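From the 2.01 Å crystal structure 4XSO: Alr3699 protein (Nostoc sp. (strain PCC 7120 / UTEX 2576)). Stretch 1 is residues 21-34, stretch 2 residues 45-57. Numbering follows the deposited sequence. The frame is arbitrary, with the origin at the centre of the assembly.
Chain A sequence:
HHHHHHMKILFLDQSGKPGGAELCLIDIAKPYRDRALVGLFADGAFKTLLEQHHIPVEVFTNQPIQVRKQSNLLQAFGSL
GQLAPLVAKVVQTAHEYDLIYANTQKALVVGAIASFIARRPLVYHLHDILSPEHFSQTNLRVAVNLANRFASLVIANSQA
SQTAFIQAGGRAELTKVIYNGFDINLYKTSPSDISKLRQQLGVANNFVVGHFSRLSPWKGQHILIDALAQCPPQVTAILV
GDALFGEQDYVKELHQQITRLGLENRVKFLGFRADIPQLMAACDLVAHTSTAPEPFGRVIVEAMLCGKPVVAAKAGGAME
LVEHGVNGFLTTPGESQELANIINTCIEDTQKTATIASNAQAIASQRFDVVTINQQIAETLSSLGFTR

Stretch 1, residues 21-34: AELCLIDIAKPYRD
Stretch 2, residues 45-57: AFKTLLEQHHIPV

Two helices that run nearly parallel can share an apolar seam centred on one branched residue, and Ile 26 illustrates the principle. The helix of stretch 1 and helix 45-52 run in the same sense, their axes at 21° and 10.8 Å apart at closest approach, with Glu 22 level with Phe 46 (CA–CA 7.2 Å) and Ile 26 with Leu 50 (CA–CA 6.8 Å). In its m,m rotamer, Ile 26 places CD1 3.3 Å from Leu 50 CD2 and 3.4 Å from Phe 46 CE1, at the ring edge, while its CG2 sits over the face of His 53, 3.9 Å from CG, in a CH-pi contact. Phe 46 (chi1 t, chi2 35°) receives Glu 22 CB on one face, 3.4 Å from the ring centroid, a second CH-pi contact.

Beyond the helix of stretch 2, His 54 adopts a left-handed conformation (61/29) and Ile 55 an extended one (-98/122). Ile 55 (m,t) sets CD1 4.2 Å from Ala 29 CB, extending the apolar seam. His 53 (chi1 m) is steadied by ND1 donating to Leu 49 O at 2.8 Å. At the polar edge, Arg 33 (p,t,t), its CA 5.3 Å from Ile 55 CA, extends across to stretch 2: NH2 donates a weak hydrogen bond to His 53 O (2.7 Å, 120°), and His 54 CB covers one guanidinium face, 3.9 Å from CZ.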

# COMPACT_ATOMS: atom_id res chain seq x y z
N ALA A 21 -18.82 2.93 15.67
CA ALA A 21 -18.62 2.11 14.51
C ALA A 21 -18.29 0.63 14.89
O ALA A 21 -18.75 -0.29 14.26
CB ALA A 21 -17.51 2.72 13.66
N GLU A 22 -17.52 0.44 15.95
CA GLU A 22 -17.10 -0.89 16.38
C GLU A 22 -18.30 -1.68 16.94
O GLU A 22 -18.53 -2.84 16.56
CB GLU A 22 -15.96 -0.72 17.37
CG GLU A 22 -14.67 -0.26 16.75
CD GLU A 22 -14.64 1.22 16.27
OE1 GLU A 22 -15.27 2.11 16.89
OE2 GLU A 22 -13.93 1.50 15.27
N LEU A 23 -19.12 -1.04 17.77
CA LEU A 23 -20.35 -1.63 18.28
C LEU A 23 -21.28 -1.99 17.16
O LEU A 23 -21.91 -3.07 17.19
CB LEU A 23 -21.08 -0.64 19.25
CG LEU A 23 -20.31 -0.14 20.52
CD1 LEU A 23 -21.14 0.86 21.33
CD2 LEU A 23 -19.88 -1.30 21.40
N CYS A 24 -21.41 -1.10 16.17
CA CYS A 24 -22.25 -1.43 15.00
C CYS A 24 -21.68 -2.67 14.27
O CYS A 24 -22.44 -3.52 13.82
CB CYS A 24 -22.41 -0.23 14.06
SG CYS A 24 -23.58 -0.46 12.68
N LEU A 25 -20.35 -2.76 14.18
CA LEU A 25 -19.70 -3.89 13.52
C LEU A 25 -19.99 -5.22 14.24
O LEU A 25 -20.16 -6.24 13.59
CB LEU A 25 -18.21 -3.60 13.38
CG LEU A 25 -17.36 -4.69 12.65
CD1 LEU A 25 -17.81 -4.83 11.23
CD2 LEU A 25 -15.86 -4.38 12.69
N ILE A 26 -20.16 -5.21 15.57
CA ILE A 26 -20.58 -6.44 16.29
C ILE A 26 -21.85 -7.02 15.64
O ILE A 26 -21.93 -8.21 15.27
CB ILE A 26 -20.87 -6.18 17.80
CG1 ILE A 26 -19.64 -5.65 18.55
CG2 ILE A 26 -21.40 -7.44 18.49
CD1 ILE A 26 -18.38 -6.40 18.27
N ASP A 27 -22.84 -6.13 15.52
CA ASP A 27 -24.16 -6.42 14.97
C ASP A 27 -24.11 -6.78 13.49
O ASP A 27 -24.80 -7.74 13.02
CB ASP A 27 -25.10 -5.20 15.20
CG ASP A 27 -25.45 -4.98 16.70
OD1 ASP A 27 -25.57 -5.99 17.45
OD2 ASP A 27 -25.54 -3.82 17.15
N ILE A 28 -23.27 -6.09 12.74
CA ILE A 28 -23.14 -6.41 11.29
C ILE A 28 -22.50 -7.81 11.09
O ILE A 28 -22.96 -8.58 10.29
CB ILE A 28 -22.32 -5.33 10.59
CG1 ILE A 28 -23.03 -3.98 10.56
CG2 ILE A 28 -22.00 -5.73 9.18
CD1 ILE A 28 -22.06 -2.82 10.41
N ALA A 29 -21.48 -8.12 11.89
CA ALA A 29 -20.70 -9.33 11.80
C ALA A 29 -21.31 -10.63 12.38
O ALA A 29 -21.04 -11.74 11.87
CB ALA A 29 -19.36 -9.06 12.44
N LYS A 30 -22.19 -10.51 13.37
CA LYS A 30 -22.70 -11.69 14.03
C LYS A 30 -23.32 -12.72 13.13
O LYS A 30 -23.05 -13.89 13.33
CB LYS A 30 -23.70 -11.36 15.18
CG LYS A 30 -23.04 -11.32 16.57
CD LYS A 30 -24.03 -11.20 17.73
CE LYS A 30 -24.56 -9.78 17.92
NZ LYS A 30 -25.30 -9.59 19.20
N PRO A 31 -24.14 -12.30 12.14
CA PRO A 31 -24.75 -13.23 11.22
C PRO A 31 -23.71 -13.98 10.40
O PRO A 31 -24.05 -15.01 9.77
CB PRO A 31 -25.62 -12.36 10.30
CG PRO A 31 -25.86 -11.13 11.08
CD PRO A 31 -24.66 -10.93 11.95
N TYR A 32 -22.48 -13.48 10.39
CA TYR A 32 -21.44 -14.04 9.47
C TYR A 32 -20.32 -14.68 10.29
O TYR A 32 -19.28 -15.07 9.74
CB TYR A 32 -20.83 -12.94 8.56
CG TYR A 32 -21.89 -12.32 7.74
CD1 TYR A 32 -22.35 -12.98 6.59
CD2 TYR A 32 -22.40 -11.06 8.06
CE1 TYR A 32 -23.37 -12.46 5.80
CE2 TYR A 32 -23.41 -10.50 7.27
CZ TYR A 32 -23.89 -11.20 6.15
OH TYR A 32 -24.94 -10.69 5.43
N ARG A 33 -20.54 -14.82 11.59
CA ARG A 33 -19.47 -15.16 12.43
C ARG A 33 -18.89 -16.57 12.19
O ARG A 33 -17.80 -16.80 12.68
CB ARG A 33 -19.78 -14.88 13.91
CG ARG A 33 -20.62 -15.91 14.57
CD ARG A 33 -20.88 -15.51 15.98
NE ARG A 33 -21.57 -16.59 16.65
CZ ARG A 33 -22.14 -16.50 17.84
NH1 ARG A 33 -22.72 -17.56 18.36
NH2 ARG A 33 -22.10 -15.36 18.54
N ASP A 34 -19.57 -17.47 11.48
CA ASP A 34 -18.96 -18.76 11.10
C ASP A 34 -18.14 -18.66 9.80
O ASP A 34 -17.50 -19.60 9.37
CB ASP A 34 -20.03 -19.79 10.90
CG ASP A 34 -21.15 -19.30 9.97
OD1 ASP A 34 -21.35 -18.05 9.72
OD2 ASP A 34 -21.80 -20.17 9.44
N ALA A 45 -9.96 -3.19 24.15
CA ALA A 45 -11.23 -3.71 24.64
C ALA A 45 -12.16 -4.23 23.55
O ALA A 45 -13.06 -5.02 23.83
CB ALA A 45 -11.94 -2.64 25.43
N PHE A 46 -11.96 -3.79 22.30
CA PHE A 46 -12.88 -4.17 21.24
C PHE A 46 -12.67 -5.63 20.84
O PHE A 46 -13.60 -6.31 20.46
CB PHE A 46 -12.73 -3.23 20.05
CG PHE A 46 -13.70 -3.50 18.94
CD1 PHE A 46 -14.99 -3.92 19.20
CD2 PHE A 46 -13.32 -3.35 17.62
CE1 PHE A 46 -15.86 -4.19 18.18
CE2 PHE A 46 -14.20 -3.63 16.59
CZ PHE A 46 -15.48 -4.06 16.87
N LYS A 47 -11.42 -6.05 20.90
CA LYS A 47 -10.99 -7.37 20.64
C LYS A 47 -11.68 -8.31 21.60
O LYS A 47 -12.27 -9.35 21.20
CB LYS A 47 -9.48 -7.47 20.85
CG LYS A 47 -8.99 -8.90 20.54
CD LYS A 47 -7.51 -8.97 20.49
CE LYS A 47 -7.00 -10.28 19.93
NZ LYS A 47 -6.60 -11.21 21.01
N THR A 48 -11.62 -7.93 22.88
CA THR A 48 -12.28 -8.73 23.95
C THR A 48 -13.79 -8.86 23.71
O THR A 48 -14.35 -10.01 23.76
CB THR A 48 -11.89 -8.20 25.39
OG1 THR A 48 -10.46 -8.08 25.47
CG2 THR A 48 -12.31 -9.17 26.48
N LEU A 49 -14.44 -7.74 23.38
CA LEU A 49 -15.90 -7.77 23.09
C LEU A 49 -16.25 -8.68 21.89
O LEU A 49 -17.28 -9.37 21.91
CB LEU A 49 -16.51 -6.40 22.79
CG LEU A 49 -16.51 -5.27 23.82
CD1 LEU A 49 -17.09 -4.00 23.17
CD2 LEU A 49 -17.34 -5.65 25.08
N LEU A 50 -15.37 -8.70 20.86
CA LEU A 50 -15.55 -9.57 19.71
C LEU A 50 -15.44 -11.03 20.16
O LEU A 50 -16.28 -11.83 19.85
CB LEU A 50 -14.53 -9.26 18.61
CG LEU A 50 -14.83 -7.95 17.85
CD1 LEU A 50 -13.57 -7.50 17.10
CD2 LEU A 50 -15.99 -8.23 16.89
N GLU A 51 -14.44 -11.34 20.94
CA GLU A 51 -14.30 -12.68 21.48
C GLU A 51 -15.50 -13.09 22.34
O GLU A 51 -16.10 -14.17 22.15
CB GLU A 51 -12.99 -12.76 22.29
CG GLU A 51 -11.73 -12.76 21.43
CD GLU A 51 -10.47 -12.47 22.25
OE1 GLU A 51 -10.58 -12.07 23.43
OE2 GLU A 51 -9.38 -12.58 21.69
N GLN A 52 -15.96 -12.17 23.18
CA GLN A 52 -17.16 -12.45 23.99
C GLN A 52 -18.36 -12.78 23.12
O GLN A 52 -19.31 -13.40 23.57
CB GLN A 52 -17.52 -11.23 24.86
CG GLN A 52 -16.42 -10.89 25.91
CD GLN A 52 -16.80 -9.73 26.82
OE1 GLN A 52 -17.79 -9.04 26.56
NE2 GLN A 52 -16.01 -9.51 27.88
N HIS A 53 -18.37 -12.31 21.88
CA HIS A 53 -19.47 -12.57 20.98
C HIS A 53 -19.15 -13.68 19.98
O HIS A 53 -19.88 -13.85 19.04
CB HIS A 53 -19.87 -11.28 20.24
CG HIS A 53 -20.68 -10.33 21.07
ND1 HIS A 53 -20.12 -9.28 21.78
CD2 HIS A 53 -22.02 -10.24 21.28
CE1 HIS A 53 -21.07 -8.59 22.38
NE2 HIS A 53 -22.23 -9.16 22.10
N HIS A 54 -18.07 -14.44 20.19
CA HIS A 54 -17.63 -15.53 19.31
C HIS A 54 -17.29 -15.08 17.87
O HIS A 54 -17.36 -15.87 16.92
CB HIS A 54 -18.59 -16.75 19.32
CG HIS A 54 -18.93 -17.22 20.70
ND1 HIS A 54 -18.03 -17.90 21.49
CD2 HIS A 54 -20.03 -17.01 21.46
CE1 HIS A 54 -18.56 -18.10 22.68
NE2 HIS A 54 -19.78 -17.58 22.69
N ILE A 55 -16.85 -13.83 17.73
CA ILE A 55 -16.49 -13.32 16.43
C ILE A 55 -14.99 -13.44 16.31
O ILE A 55 -14.27 -12.83 17.06
CB ILE A 55 -16.98 -11.91 16.22
CG1 ILE A 55 -18.47 -11.88 16.28
CG2 ILE A 55 -16.60 -11.37 14.81
CD1 ILE A 55 -19.01 -10.49 16.38
N PRO A 56 -14.52 -14.18 15.29
CA PRO A 56 -13.10 -14.32 15.17
C PRO A 56 -12.46 -12.95 14.99
O PRO A 56 -12.98 -12.11 14.22
CB PRO A 56 -12.90 -15.21 13.97
CG PRO A 56 -14.19 -15.94 13.80
CD PRO A 56 -15.25 -14.95 14.27
N VAL A 57 -11.31 -12.77 15.63
CA VAL A 57 -10.63 -11.46 15.62
C VAL A 57 -9.15 -11.70 15.59
O VAL A 57 -8.66 -12.67 16.18
CB VAL A 57 -11.07 -10.48 16.74
CG1 VAL A 57 -10.82 -11.08 18.08
CG2 VAL A 57 -10.29 -9.16 16.65